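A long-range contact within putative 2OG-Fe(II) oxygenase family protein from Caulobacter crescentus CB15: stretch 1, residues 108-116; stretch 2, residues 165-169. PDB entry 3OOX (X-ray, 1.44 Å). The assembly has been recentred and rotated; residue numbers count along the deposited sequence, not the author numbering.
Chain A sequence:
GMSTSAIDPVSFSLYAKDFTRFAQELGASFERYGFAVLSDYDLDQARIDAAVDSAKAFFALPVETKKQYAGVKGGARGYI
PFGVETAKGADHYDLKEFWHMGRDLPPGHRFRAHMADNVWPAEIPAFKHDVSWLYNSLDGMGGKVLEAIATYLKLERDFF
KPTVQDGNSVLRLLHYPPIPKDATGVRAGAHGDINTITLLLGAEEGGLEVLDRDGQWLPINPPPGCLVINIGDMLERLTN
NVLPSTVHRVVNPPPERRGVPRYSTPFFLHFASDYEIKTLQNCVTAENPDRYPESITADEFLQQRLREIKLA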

# COMPACT_ATOMS: atom_id res chain seq x y z
N GLY A 108 -4.20 -12.74 -23.48
CA GLY A 108 -3.23 -13.82 -23.60
C GLY A 108 -2.12 -13.86 -22.56
O GLY A 108 -1.29 -14.77 -22.58
N HIS A 109 -2.07 -12.89 -21.65
CA HIS A 109 -0.98 -12.82 -20.67
C HIS A 109 -0.89 -14.11 -19.83
O HIS A 109 -1.94 -14.64 -19.41
N ARG A 110 0.33 -14.56 -19.56
CA ARG A 110 0.60 -15.79 -18.83
C ARG A 110 0.08 -15.75 -17.39
O ARG A 110 -0.11 -16.81 -16.79
N PHE A 111 -0.11 -14.55 -16.82
CA PHE A 111 -0.60 -14.43 -15.44
C PHE A 111 -2.11 -14.51 -15.31
O PHE A 111 -2.64 -14.56 -14.19
N ARG A 112 -2.85 -14.53 -16.43
CA ARG A 112 -4.29 -14.52 -16.35
C ARG A 112 -4.85 -15.75 -15.60
O ARG A 112 -5.92 -15.65 -14.99
N ALA A 113 -4.16 -16.88 -15.64
CA ALA A 113 -4.64 -18.07 -14.93
C ALA A 113 -4.73 -17.89 -13.42
O ALA A 113 -5.50 -18.61 -12.76
N HIS A 114 -3.98 -16.95 -12.84
CA HIS A 114 -4.05 -16.74 -11.39
C HIS A 114 -4.35 -15.29 -10.97
O HIS A 114 -4.56 -15.03 -9.79
N MSE A 115 -4.42 -14.36 -11.93
CA MSE A 115 -4.77 -12.96 -11.67
C MSE A 115 -6.07 -12.62 -12.37
O MSE A 115 -6.14 -12.57 -13.61
N ALA A 116 -7.12 -12.43 -11.56
CA ALA A 116 -8.43 -12.24 -12.10
C ALA A 116 -8.63 -10.89 -12.78
O ALA A 116 -8.04 -9.87 -12.41
N GLN A 165 7.64 -5.63 -12.99
CA GLN A 165 6.89 -5.59 -14.23
C GLN A 165 5.69 -6.55 -14.17
O GLN A 165 5.85 -7.73 -13.81
N ASP A 166 4.53 -6.05 -14.56
CA ASP A 166 3.29 -6.81 -14.47
C ASP A 166 3.03 -7.36 -13.06
O ASP A 166 2.32 -8.36 -12.92
N GLY A 167 3.52 -6.64 -12.06
CA GLY A 167 3.34 -7.06 -10.68
C GLY A 167 1.87 -7.12 -10.28
O GLY A 167 1.05 -6.38 -10.80
N ASN A 168 1.57 -7.99 -9.31
CA ASN A 168 0.20 -8.30 -8.89
C ASN A 168 -0.28 -7.24 -7.90
O ASN A 168 -0.74 -7.55 -6.80
N SER A 169 -0.15 -5.98 -8.31
CA SER A 169 -0.41 -4.84 -7.45
C SER A 169 -1.88 -4.51 -7.38
O SER A 169 -2.65 -4.76 -8.33

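The strongest direct link between the two stretches is a hydrogen bond from H109 NE2 to D166 OD2, 2.8 Å long with an N-H...acceptor angle of 159°. Both residues direct their CA-to-CB bonds toward the opposite stretch, H109 with chi1 t (-161°) and D166 with chi1 m (-65°). The carboxylate oxygen lies at the edge of the imidazole, near its plane, where an NH can address it squarely. The other ring nitrogen is also engaged: F111 N donates to H109 ND1 at 3.0 Å and 168°, so the ring is held at both nitrogens, accepting at ND1 and donating at NE2.

D166 OD2 has a second polar partner in water 2, which donates to it at 2.6 Å. The same water accepts from R110 NH1 at 3.2 Å and from Q165 NE2 at 3.1 Å, and so ties three side chains together. R110 NH1 and D166 OD2 are 4.6 Å apart, beyond a salt bridge; their opposite charges are near each other, and the water supplies the bonded path. Water 1 makes a second bridge, accepting from R110 NH2 at 3.1 Å and donating to the backbone Q165 O at 2.8 Å. The CA-to-CB bonds of R110 and Q165 point sideways, yet the ends of both side chains come nearer the other stretch. In R110 this follows chi1 p with chi2 and chi3 both t; in Q165, chi1 and chi2 are t.

At the other end of the contact, water 3 accepts from N168 ND2 at 3.0 Å and donates to the backbone H114 O at 2.8 Å. N168, chi1 t (-160°), points toward stretch 1, and its ND2 also lies 4.5 Å from H114 CD2, a peripheral contact.

Between these polar regions the packing rests on F111 and M115, both buried and both pointing toward stretch 2 with chi1 m. F111 brings its ring edge to the backbone: CE2 is 3.5 Å from D166 O, which lies near the ring plane, and 4.0 Å from D166 CB. M115, a selenomethionine with chi2 t and chi3 p, has the largest covered area in stretch 1, 58 Å². Its CG approaches N168 OD1 at 3.5 Å, while its terminal CE reaches the backbone, 4.2 Å from D166 O and 4.3 Å from G167 O. One side chain thus spans three consecutive residues. S169 points away and adds no contact. The total buried surface, 266 Å² over both sides, describes a small interface.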

# COMPACT_ATOMS: atom_id res chain seq x y z
CB HIS A 109 -1.17 -11.62 -19.76
CG HIS A 109 0.06 -11.21 -19.05
ND1 HIS A 109 0.60 -11.93 -18.01
CD2 HIS A 109 0.88 -10.14 -19.25
CE1 HIS A 109 1.71 -11.34 -17.60
NE2 HIS A 109 1.90 -10.25 -18.34
CB ARG A 110 2.09 -16.10 -18.80
CG ARG A 110 2.93 -15.15 -17.98
CD ARG A 110 4.44 -15.23 -18.31
NE ARG A 110 5.25 -14.47 -17.41
CZ ARG A 110 5.46 -13.16 -17.46
NH1 ARG A 110 4.90 -12.45 -18.44
NH2 ARG A 110 6.24 -12.54 -16.55
CB PHE A 111 -0.12 -13.14 -14.74
CG PHE A 111 1.36 -13.01 -14.53
CD1 PHE A 111 2.25 -14.10 -14.60
CD2 PHE A 111 1.86 -11.77 -14.19
CE1 PHE A 111 3.59 -13.90 -14.35
CE2 PHE A 111 3.16 -11.56 -13.95
CZ PHE A 111 4.05 -12.62 -14.02
CB ARG A 112 -4.91 -14.42 -17.74
CG ARG A 112 -4.78 -13.03 -18.32
CD ARG A 112 -5.34 -12.92 -19.75
NE ARG A 112 -5.67 -11.53 -19.91
CZ ARG A 112 -6.80 -10.97 -19.48
NH1 ARG A 112 -7.78 -11.74 -18.99
NH2 ARG A 112 -6.97 -9.67 -19.57
CB ALA A 113 -3.79 -19.27 -15.28
CB HIS A 114 -2.79 -17.21 -10.68
CG HIS A 114 -1.61 -16.28 -10.87
ND1 HIS A 114 -0.84 -16.31 -12.02
CD2 HIS A 114 -1.06 -15.34 -10.07
CE1 HIS A 114 0.11 -15.41 -11.92
NE2 HIS A 114 0.00 -14.80 -10.76
CB MSE A 115 -3.65 -12.03 -12.15
CG MSE A 115 -2.51 -12.02 -11.21
SE MSE A 115 -0.92 -11.11 -11.81
CE MSE A 115 -1.67 -9.41 -12.20
CB ALA A 116 -9.50 -12.43 -10.96
CB GLN A 165 7.81 -6.00 -15.38
CG GLN A 165 7.16 -5.99 -16.76
CD GLN A 165 8.15 -6.20 -17.90
OE1 GLN A 165 9.03 -5.40 -18.10
NE2 GLN A 165 7.98 -7.26 -18.63
CB ASP A 166 3.21 -7.93 -15.53
CG ASP A 166 3.15 -7.38 -16.97
OD1 ASP A 166 2.74 -6.23 -17.10
OD2 ASP A 166 3.56 -8.09 -17.90
CB ASN A 168 0.15 -9.68 -8.26
CG ASN A 168 -1.24 -10.28 -8.24
OD1 ASN A 168 -2.24 -9.67 -8.64
ND2 ASN A 168 -1.28 -11.53 -7.75
CB SER A 169 0.41 -3.63 -7.91
OG SER A 169 1.80 -3.96 -7.88
O HOH W 1 6.85 -9.64 -15.52
O HOH W 2 5.78 -9.42 -18.15
O HOH W 3 -3.46 -13.58 -7.71